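Local coordinates for beta-glucuronidase (uncultured Clostridium sp., PDB 6U7J), which hydrolyses beta-glucuronides as a gut microbial glycoside hydrolase of family 2, and probably releases estrogens from their glucuronide conjugates, at residues 28-33 / 76-81; 100-104 / 143-147; 453-459 / 493-498. All coordinates share one frame; numbering follows the deposited sequence.

Contact 1: 28-33 / 76-81; sequences WKFKRD and WVWYER
F30 and Y79 meet in a T-shaped stack at the apolar centre of this antiparallel strand pair. The edge of F30, led by CD2 and CE2, points at the face of Y79, with the ring planes 89° apart and the centroids separated by 4.9 Å. F30 gets there because its CG stands anti to the backbone N (chi1 175°), and the far end of the ring also touches V77, CE2 lying 3.7 Å from CG2. Toward one end of the pair, W28 offers a face to the aliphatic part of R81: CG of R81 sits 3.5 Å from the centroid of the six-membered ring of W28, a CH-pi contact almost on the ring normal. The guanidinium stands nearly perpendicular to the indole instead of stacking on it.

The backbones join through the hydrogen-bonded pairs K29–E80 and K31–W78, whose side chains lie on the face opposite F30, V77 and Y79. At the polar edge the strand pairing ends with D33 N bound to W76 O at 3.1 Å. There D33 OD1 takes a weak, bent bond from W78 NE1 (3.1 Å, 135°) and also accepts from G39 N. One water bridges D33 OD2 and W76 N; a second, at a distance from OD2 too short to be taken literally, probably links it to W78 NE1.

Within the jelly-roll-like sugar-binding domain of family 2 enzymes, strand 53-57 flanks strand 20-32 and strand 135-144 flanks strand 76-85. M55 packs on both rings of the T-shaped pair, and helix 68-71 brings L70 against F30 and R32.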
loop_
_atom_site.group_PDB
_atom_site.type_symbol
_atom_site.label_atom_id
_atom_site.label_comp_id
_atom_site.label_asym_id
_atom_site.label_seq_id
_atom_site.Cartn_x
_atom_site.Cartn_y
_atom_site.Cartn_z
ATOM N N TRP B 28 25.192 14.651 19.648
ATOM C CA TRP B 28 26.629 14.837 19.503
ATOM C C TRP B 28 26.932 15.550 18.191
ATOM O O TRP B 28 26.086 15.640 17.297
ATOM C CB TRP B 28 27.370 13.493 19.503
ATOM C CG TRP B 28 27.295 12.671 20.760
ATOM C CD1 TRP B 28 26.205 12.464 21.555
ATOM C CD2 TRP B 28 28.372 11.926 21.343
ATOM N NE1 TRP B 28 26.542 11.629 22.606
ATOM C CE2 TRP B 28 27.864 11.285 22.493
ATOM C CE3 TRP B 28 29.718 11.739 20.999
ATOM C CZ2 TRP B 28 28.655 10.478 23.310
ATOM C CZ3 TRP B 28 30.496 10.936 21.802
ATOM C CH2 TRP B 28 29.963 10.310 22.948
ATOM N N LYS B 29 28.172 16.015 18.058
ATOM C CA LYS B 29 28.655 16.515 16.778
ATOM C C LYS B 29 29.279 15.368 15.997
ATOM O O LYS B 29 29.788 14.408 16.579
ATOM C CB LYS B 29 29.668 17.647 16.967
ATOM C CG LYS B 29 29.094 18.864 17.683
ATOM C CD LYS B 29 27.898 19.393 16.895
ATOM C CE LYS B 29 27.209 20.576 17.572
ATOM N NZ LYS B 29 26.268 21.276 16.632
ATOM N N PHE B 30 29.251 15.485 14.670
ATOM C CA PHE B 30 29.523 14.339 13.815
ATOM C C PHE B 30 30.069 14.803 12.477
ATOM O O PHE B 30 29.615 15.802 11.917
ATOM C CB PHE B 30 28.231 13.529 13.629
ATOM C CG PHE B 30 28.327 12.371 12.672
ATOM C CD1 PHE B 30 28.292 12.570 11.291
ATOM C CD2 PHE B 30 28.340 11.062 13.165
ATOM C CE1 PHE B 30 28.338 11.487 10.419
ATOM C CE2 PHE B 30 28.371 9.979 12.302
ATOM C CZ PHE B 30 28.367 10.186 10.925
ATOM N N LYS B 31 31.009 14.028 11.950
ATOM C CA LYS B 31 31.584 14.263 10.641
ATOM C C LYS B 31 32.094 12.931 10.116
ATOM O O LYS B 31 32.628 12.124 10.883
ATOM C CB LYS B 31 32.731 15.284 10.718
ATOM C CG LYS B 31 33.327 15.643 9.376
ATOM C CD LYS B 31 34.090 16.974 9.432
ATOM C CE LYS B 31 35.360 16.853 10.223
ATOM N NZ LYS B 31 36.174 18.105 10.093
ATOM N N ARG B 32 31.947 12.705 8.818
ATOM C CA ARG B 32 32.516 11.515 8.210
ATOM C C ARG B 32 33.842 11.833 7.532
ATOM O O ARG B 32 34.125 12.977 7.177
ATOM C CB ARG B 32 31.534 10.910 7.203
ATOM C CG ARG B 32 31.472 11.606 5.901
ATOM C CD ARG B 32 30.791 10.726 4.852
ATOM N NE ARG B 32 30.208 11.567 3.818
ATOM C CZ ARG B 32 30.770 11.820 2.641
ATOM N NH1 ARG B 32 31.933 11.269 2.334
ATOM N NH2 ARG B 32 30.152 12.613 1.766
ATOM N N ASP B 33 34.662 10.798 7.366
ATOM C CA ASP B 33 35.849 10.905 6.523
ATOM C C ASP B 33 35.456 11.158 5.070
ATOM O O ASP B 33 34.527 10.530 4.547
ATOM C CB ASP B 33 36.671 9.616 6.588
ATOM C CG ASP B 33 37.597 9.549 7.803
ATOM O OD1 ASP B 33 37.771 10.579 8.499
ATOM O OD2 ASP B 33 38.151 8.452 8.052
ATOM N N TRP B 76 35.416 5.304 8.201
ATOM C CA TRP B 76 35.371 5.856 9.548
ATOM C C TRP B 76 34.562 7.146 9.589
ATOM O O TRP B 76 34.559 7.934 8.638
ATOM C CB TRP B 76 36.785 6.140 10.084
ATOM C CG TRP B 76 37.575 4.886 10.314
ATOM C CD1 TRP B 76 38.291 4.181 9.388
ATOM C CD2 TRP B 76 37.705 4.175 11.550
ATOM N NE1 TRP B 76 38.855 3.070 9.976
ATOM C CE2 TRP B 76 38.512 3.049 11.303
ATOM C CE3 TRP B 76 37.209 4.381 12.840
ATOM C CZ2 TRP B 76 38.850 2.133 12.305
ATOM C CZ3 TRP B 76 37.533 3.465 13.833
ATOM C CH2 TRP B 76 38.349 2.356 13.557
ATOM N N VAL B 77 33.910 7.369 10.728
ATOM C CA VAL B 77 33.254 8.629 11.037
ATOM C C VAL B 77 33.704 9.068 12.425
ATOM O O VAL B 77 34.301 8.299 13.180
ATOM C CB VAL B 77 31.715 8.526 10.965
ATOM C CG1 VAL B 77 31.286 8.038 9.578
ATOM C CG2 VAL B 77 31.176 7.579 12.060
ATOM N N TRP B 78 33.374 10.315 12.763
ATOM C CA TRP B 78 33.883 10.971 13.959
ATOM C C TRP B 78 32.727 11.585 14.732
ATOM O O TRP B 78 31.964 12.392 14.186
ATOM C CB TRP B 78 34.915 12.042 13.578
ATOM C CG TRP B 78 36.125 11.408 13.006
ATOM C CD1 TRP B 78 36.312 11.002 11.716
ATOM C CD2 TRP B 78 37.307 11.046 13.719
ATOM N NE1 TRP B 78 37.550 10.413 11.578
ATOM C CE2 TRP B 78 38.182 10.429 12.795
ATOM C CE3 TRP B 78 37.711 11.172 15.055
ATOM C CZ2 TRP B 78 39.448 9.956 13.161
ATOM C CZ3 TRP B 78 38.970 10.709 15.415
ATOM C CH2 TRP B 78 39.825 10.112 14.468
ATOM N N TYR B 79 32.592 11.190 15.989
ATOM C CA TYR B 79 31.640 11.772 16.919
ATOM C C TYR B 79 32.392 12.580 17.965
ATOM O O TYR B 79 33.515 12.228 18.347
ATOM C CB TYR B 79 30.851 10.703 17.662
ATOM C CG TYR B 79 29.803 9.917 16.898
ATOM C CD1 TYR B 79 28.452 10.111 17.158
ATOM C CD2 TYR B 79 30.159 8.940 15.972
ATOM C CE1 TYR B 79 27.478 9.383 16.501
ATOM C CE2 TYR B 79 29.182 8.191 15.311
ATOM C CZ TYR B 79 27.844 8.430 15.580
ATOM O OH TYR B 79 26.852 7.711 14.947
ATOM N N GLU B 80 31.742 13.615 18.490
ATOM C CA GLU B 80 32.356 14.381 19.564
ATOM C C GLU B 80 31.289 15.010 20.440
ATOM O O GLU B 80 30.255 15.461 19.936
ATOM C CB GLU B 80 33.266 15.478 19.006
ATOM C CG GLU B 80 33.958 16.295 20.055
ATOM C CD GLU B 80 35.092 17.092 19.454
ATOM O OE1 GLU B 80 36.225 16.566 19.428
ATOM O OE2 GLU B 80 34.838 18.220 18.969
ATOM N N ARG B 81 31.547 15.037 21.747
ATOM C CA ARG B 81 30.746 15.843 22.657
ATOM C C ARG B 81 31.593 16.214 23.868
ATOM O O ARG B 81 32.718 15.740 24.042
ATOM C CB ARG B 81 29.459 15.119 23.076
ATOM C CG ARG B 81 29.661 13.960 24.038
ATOM C CD ARG B 81 28.375 13.609 24.758
ATOM N NE ARG B 81 28.114 14.539 25.856
ATOM C CZ ARG B 81 26.945 14.668 26.477
ATOM N NH1 ARG B 81 25.892 13.936 26.119
ATOM N NH2 ARG B 81 26.828 15.542 27.455
HETATM O O HOH W 1 39.638 8.718 10.060
HETATM O O HOH W 2 37.534 6.332 6.586
#

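Contact 2: 100-104 / 143-147; sequences SVTHH and VGNIL
A classic beta bulge sets H103 and H104 together against G144, beginning at the cis peptide bond between T102 and H103. G144 O is gripped by two amides, H103 N at 2.8 Å and H104 N at 3.0 Å; the first comes in tilted from the carbonyl plane and the second lies in it. The return bond, G144 N to H104 O, completes the antiparallel pair.

The two histidines then diverge. H104, with CG beside its own backbone N (chi1 -48°), carries its imidazole along the partner segment, where NE2 donates to I146 O at 2.7 Å. This oxygen lies near the ring plane and is met almost head-on, which fixes the rotation of the ring and identifies NE2 as protonated. H103 is held between two methyls: CD2 of L147 stands 3.5 Å from its ring centroid, and T102 CG2 covers the opposite face, while N180 binds its NE2. Beside the bulge, V101 CG1 touches V143 CG2 at 3.7 Å.

The bulge thus marks the entry from the loop after strand 93-98 into strand 104-109, which pairs with strand 135-144. On the far side of that strand runs strand 76-85, and W76 from it packs on H104.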
loop_
_atom_site.group_PDB
_atom_site.type_symbol
_atom_site.label_atom_id
_atom_site.label_comp_id
_atom_site.label_asym_id
_atom_site.label_seq_id
_atom_site.Cartn_x
_atom_site.Cartn_y
_atom_site.Cartn_z
ATOM N N SER B 100 28.119 -0.171 23.293
ATOM C CA SER B 100 28.664 -0.736 22.071
ATOM C C SER B 100 28.970 0.396 21.097
ATOM O O SER B 100 28.343 1.456 21.148
ATOM C CB SER B 100 27.692 -1.739 21.433
ATOM O OG SER B 100 26.607 -1.066 20.836
ATOM N N VAL B 101 29.952 0.174 20.232
ATOM C CA VAL B 101 30.284 1.040 19.107
ATOM C C VAL B 101 30.492 0.116 17.922
ATOM O O VAL B 101 31.302 -0.812 18.000
ATOM C CB VAL B 101 31.549 1.885 19.363
ATOM C CG1 VAL B 101 31.987 2.599 18.095
ATOM C CG2 VAL B 101 31.319 2.876 20.487
ATOM N N THR B 102 29.765 0.354 16.834
ATOM C CA THR B 102 29.670 -0.586 15.722
ATOM C C THR B 102 30.390 -0.022 14.507
ATOM O O THR B 102 29.940 0.977 13.934
ATOM C CB THR B 102 28.198 -0.834 15.394
ATOM O OG1 THR B 102 27.489 -1.119 16.606
ATOM C CG2 THR B 102 28.038 -1.966 14.401
ATOM N N HIS B 103 31.471 -0.672 14.067
ATOM C CA HIS B 103 31.996 -1.925 14.604
ATOM C C HIS B 103 33.251 -1.726 15.447
ATOM O O HIS B 103 33.504 -2.481 16.386
ATOM C CB HIS B 103 32.352 -2.876 13.463
ATOM C CG HIS B 103 31.168 -3.383 12.698
ATOM N ND1 HIS B 103 30.391 -4.432 13.143
ATOM C CD2 HIS B 103 30.646 -3.003 11.507
ATOM C CE1 HIS B 103 29.443 -4.680 12.260
ATOM N NE2 HIS B 103 29.573 -3.827 11.258
ATOM N N HIS B 104 34.034 -0.710 15.083
ATOM C CA HIS B 104 35.359 -0.461 15.639
ATOM C C HIS B 104 35.420 0.935 16.241
ATOM O O HIS B 104 34.867 1.882 15.676
ATOM C CB HIS B 104 36.436 -0.596 14.552
ATOM C CG HIS B 104 36.306 -1.840 13.733
ATOM N ND1 HIS B 104 36.387 -3.103 14.280
ATOM C CD2 HIS B 104 36.084 -2.017 12.409
ATOM C CE1 HIS B 104 36.229 -4.002 13.326
ATOM N NE2 HIS B 104 36.039 -3.371 12.182
ATOM N N VAL B 143 34.506 5.974 14.766
ATOM C CA VAL B 143 33.638 4.811 14.578
ATOM C C VAL B 143 33.877 4.283 13.167
ATOM O O VAL B 143 33.680 5.015 12.189
ATOM C CB VAL B 143 32.154 5.172 14.780
ATOM C CG1 VAL B 143 31.230 3.964 14.511
ATOM C CG2 VAL B 143 31.908 5.732 16.187
ATOM N N GLY B 144 34.299 3.028 13.058
ATOM C CA GLY B 144 34.622 2.424 11.770
ATOM C C GLY B 144 33.732 1.229 11.486
ATOM O O GLY B 144 33.435 0.443 12.391
ATOM N N ASN B 145 33.325 1.081 10.223
ATOM C CA ASN B 145 32.341 0.058 9.863
ATOM C C ASN B 145 32.884 -1.040 8.952
ATOM O O ASN B 145 32.097 -1.841 8.425
ATOM C CB ASN B 145 31.116 0.705 9.214
ATOM C CG ASN B 145 31.423 1.347 7.878
ATOM O OD1 ASN B 145 32.437 1.060 7.239
ATOM N ND2 ASN B 145 30.535 2.234 7.445
ATOM N N ILE B 146 34.181 -1.094 8.740
ATOM C CA ILE B 146 34.757 -2.055 7.808
ATOM C C ILE B 146 34.822 -3.431 8.456
ATOM O O ILE B 146 35.199 -3.575 9.626
ATOM C CB ILE B 146 36.136 -1.565 7.347
ATOM C CG1 ILE B 146 35.935 -0.345 6.451
ATOM C CG2 ILE B 146 36.895 -2.668 6.616
ATOM C CD1 ILE B 146 37.185 0.360 6.104
ATOM N N LEU B 147 34.429 -4.456 7.709
ATOM C CA LEU B 147 34.481 -5.826 8.198
ATOM C C LEU B 147 35.458 -6.609 7.341
ATOM O O LEU B 147 35.443 -6.496 6.110
ATOM C CB LEU B 147 33.105 -6.491 8.172
ATOM C CG LEU B 147 32.060 -5.933 9.138
ATOM C CD1 LEU B 147 30.706 -6.582 8.843
ATOM C CD2 LEU B 147 32.476 -6.129 10.622
#

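Contact 3: 453-459 / 493-498; sequences VEEDKIS and KWHEKY. Unlike the reference sequence in segment 453-459: E455 (reference Asp).
V453 sets its CB over one face of the W494 indole in the tightly packed part of this loop-to-helix contact. That CB is 3.5 Å from the centroid of the six-membered ring, and CG2, which stands anti to the backbone N, reaches over CD2 and CE3 of W494. S459 makes a second CH-pi contact, CB standing 3.8 Å from the centroid of the Y498 ring, whose opposite face carries K497 CG. Between these contacts D456 closes the loop on itself: OD1 accepts from I458 N in an Asx turn and OD2 from S459 N on its syn side, while OD2 also approaches Y498 OH to 2.6 Å. S420 is a further partner of OD1.

The solvent side is held by the long side chains of K497, K493 and E454. K497 runs extended so that NZ binds V453 O at 2.7 Å and D456 O at 2.9 Å, clasping two carbonyls of the loop, with Y498 OH as a third acceptor. Farther out, E454 OE2 and K493 NZ form a salt bridge of 2.9 Å between exposed and partly exposed residues.

In the TIM-barrel domain, the contact ties the loop following strand 445-449 to the C-terminal end of helix 480-498. M449 of that strand packs on D456, S459 and W494, and strand 465-468 lies under W494 and Y498.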
loop_
_atom_site.group_PDB
_atom_site.type_symbol
_atom_site.label_atom_id
_atom_site.label_comp_id
_atom_site.label_asym_id
_atom_site.label_seq_id
_atom_site.Cartn_x
_atom_site.Cartn_y
_atom_site.Cartn_z
ATOM N N VAL B 453 22.119 -31.742 5.358
ATOM C CA VAL B 453 22.426 -32.581 6.515
ATOM C C VAL B 453 23.489 -33.621 6.179
ATOM O O VAL B 453 24.330 -33.955 7.023
ATOM C CB VAL B 453 21.143 -33.243 7.057
ATOM C CG1 VAL B 453 20.423 -34.020 5.952
ATOM C CG2 VAL B 453 21.471 -34.150 8.231
ATOM N N GLU B 454 23.488 -34.132 4.945
ATOM C CA GLU B 454 24.517 -35.082 4.533
ATOM C C GLU B 454 25.909 -34.464 4.577
ATOM O O GLU B 454 26.888 -35.165 4.850
ATOM C CB GLU B 454 24.222 -35.600 3.122
ATOM C CG GLU B 454 22.860 -36.252 2.982
ATOM C CD GLU B 454 21.780 -35.255 2.589
ATOM O OE1 GLU B 454 22.089 -34.039 2.528
ATOM O OE2 GLU B 454 20.627 -35.685 2.346
ATOM N N GLU B 455 26.021 -33.158 4.335
ATOM C CA GLU B 455 27.323 -32.523 4.225
ATOM C C GLU B 455 27.798 -31.850 5.506
ATOM O O GLU B 455 28.992 -31.548 5.611
ATOM C CB GLU B 455 27.301 -31.496 3.093
ATOM C CG GLU B 455 26.746 -32.055 1.797
ATOM C CD GLU B 455 27.688 -31.846 0.625
ATOM O OE1 GLU B 455 27.195 -31.768 -0.521
ATOM O OE2 GLU B 455 28.920 -31.755 0.850
ATOM N N ASP B 456 26.917 -31.624 6.477
ATOM C CA ASP B 456 27.330 -30.944 7.696
ATOM C C ASP B 456 28.421 -31.740 8.396
ATOM O O ASP B 456 28.422 -32.974 8.388
ATOM C CB ASP B 456 26.161 -30.755 8.668
ATOM C CG ASP B 456 26.613 -30.141 9.987
ATOM O OD1 ASP B 456 27.320 -29.114 9.933
ATOM O OD2 ASP B 456 26.302 -30.682 11.068
ATOM N N LYS B 457 29.346 -31.019 9.028
ATOM C CA LYS B 457 30.454 -31.667 9.705
ATOM C C LYS B 457 30.695 -31.152 11.119
ATOM O O LYS B 457 31.719 -31.502 11.710
ATOM C CB LYS B 457 31.723 -31.533 8.860
ATOM C CG LYS B 457 31.688 -32.434 7.621
ATOM C CD LYS B 457 32.850 -32.187 6.690
ATOM C CE LYS B 457 32.660 -32.945 5.398
ATOM N NZ LYS B 457 31.407 -32.523 4.700
ATOM N N ILE B 458 29.779 -30.365 11.698
ATOM C CA ILE B 458 30.062 -29.756 12.996
ATOM C C ILE B 458 28.961 -29.961 14.035
ATOM O O ILE B 458 29.198 -29.765 15.233
ATOM C CB ILE B 458 30.358 -28.249 12.849
ATOM C CG1 ILE B 458 29.079 -27.456 12.540
ATOM C CG2 ILE B 458 31.433 -28.002 11.799
ATOM C CD1 ILE B 458 29.250 -25.933 12.735
ATOM N N SER B 459 27.759 -30.361 13.619
ATOM C CA SER B 459 26.662 -30.381 14.585
ATOM C C SER B 459 26.845 -31.443 15.660
ATOM O O SER B 459 26.195 -31.351 16.712
ATOM C CB SER B 459 25.309 -30.583 13.894
ATOM O OG SER B 459 24.884 -29.376 13.281
ATOM N N LYS B 493 16.003 -36.835 8.892
ATOM C CA LYS B 493 17.416 -37.053 8.578
ATOM C C LYS B 493 18.336 -36.377 9.601
ATOM O O LYS B 493 19.356 -36.954 10.001
ATOM C CB LYS B 493 17.726 -36.567 7.159
ATOM C CG LYS B 493 16.979 -37.366 6.092
ATOM C CD LYS B 493 17.572 -37.223 4.693
ATOM C CE LYS B 493 17.489 -35.797 4.188
ATOM N NZ LYS B 493 17.713 -35.702 2.712
ATOM N N TRP B 494 17.992 -35.164 10.050
ATOM C CA TRP B 494 18.823 -34.484 11.050
ATOM C C TRP B 494 18.807 -35.236 12.381
ATOM O O TRP B 494 19.830 -35.317 13.076
ATOM C CB TRP B 494 18.350 -33.037 11.255
ATOM C CG TRP B 494 18.745 -32.069 10.161
ATOM C CD1 TRP B 494 17.952 -31.603 9.156
ATOM C CD2 TRP B 494 20.027 -31.449 9.979
ATOM N NE1 TRP B 494 18.657 -30.738 8.353
ATOM C CE2 TRP B 494 19.933 -30.624 8.839
ATOM C CE3 TRP B 494 21.247 -31.515 10.666
ATOM C CZ2 TRP B 494 21.008 -29.871 8.368
ATOM C CZ3 TRP B 494 22.316 -30.767 10.198
ATOM C CH2 TRP B 494 22.189 -29.956 9.060
ATOM N N HIS B 495 17.655 -35.783 12.761
ATOM C CA HIS B 495 17.588 -36.514 14.021
ATOM C C HIS B 495 18.339 -37.833 13.932
ATOM O O HIS B 495 19.057 -38.214 14.867
ATOM C CB HIS B 495 16.141 -36.772 14.408
ATOM C CG HIS B 495 15.994 -37.496 15.705
ATOM N ND1 HIS B 495 16.522 -37.016 16.885
ATOM C CD2 HIS B 495 15.376 -38.662 16.013
ATOM C CE1 HIS B 495 16.235 -37.854 17.864
ATOM N NE2 HIS B 495 15.541 -38.860 17.362
ATOM N N GLU B 496 18.190 -38.541 12.815
ATOM C CA GLU B 496 18.874 -39.820 12.675
ATOM C C GLU B 496 20.388 -39.636 12.656
ATOM O O GLU B 496 21.120 -40.451 13.229
ATOM C CB GLU B 496 18.384 -40.539 11.414
ATOM C CG GLU B 496 17.105 -41.345 11.644
ATOM C CD GLU B 496 16.493 -41.882 10.356
ATOM O OE1 GLU B 496 16.962 -41.493 9.262
ATOM O OE2 GLU B 496 15.533 -42.688 10.436
ATOM N N LYS B 497 20.873 -38.545 12.049
ATOM C CA LYS B 497 22.314 -38.378 11.875
ATOM C C LYS B 497 23.014 -38.031 13.184
ATOM O O LYS B 497 24.152 -38.460 13.410
ATOM C CB LYS B 497 22.602 -37.312 10.820
ATOM C CG LYS B 497 24.081 -36.966 10.696
ATOM C CD LYS B 497 24.438 -36.260 9.387
ATOM C CE LYS B 497 25.957 -36.219 9.224
ATOM N NZ LYS B 497 26.422 -35.070 8.408
ATOM N N TYR B 498 22.359 -37.260 14.063
ATOM C CA TYR B 498 23.014 -36.745 15.262
ATOM C C TYR B 498 22.360 -37.155 16.570
ATOM O O TYR B 498 23.003 -37.025 17.618
ATOM C CB TYR B 498 23.096 -35.205 15.227
ATOM C CG TYR B 498 23.926 -34.670 14.085
ATOM C CD1 TYR B 498 25.309 -34.712 14.132
ATOM C CD2 TYR B 498 23.323 -34.138 12.954
ATOM C CE1 TYR B 498 26.078 -34.242 13.089
ATOM C CE2 TYR B 498 24.088 -33.649 11.899
ATOM C CZ TYR B 498 25.469 -33.701 11.981
ATOM O OH TYR B 498 26.238 -33.231 10.945
#

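From the N terminus, contact 1 closes a loop of 42 residues and joins strand 20-32 to strand 76-85. Contact 2 then closes one of 38 residues, bringing the start of strand 104-109 to the end of strand 135-144. The two adjoin in one sheet, where V77 N lies 2.8 Å from V143 O, a probable hydrogen bond, and W76 packs on G144. Contact 3 closes a 33-residue loop within the TIM-barrel domain, its centre about 48 Å from that of contact 1 and about 35 Å from that of contact 2. The three loops follow one another in series, neither nesting nor crossing.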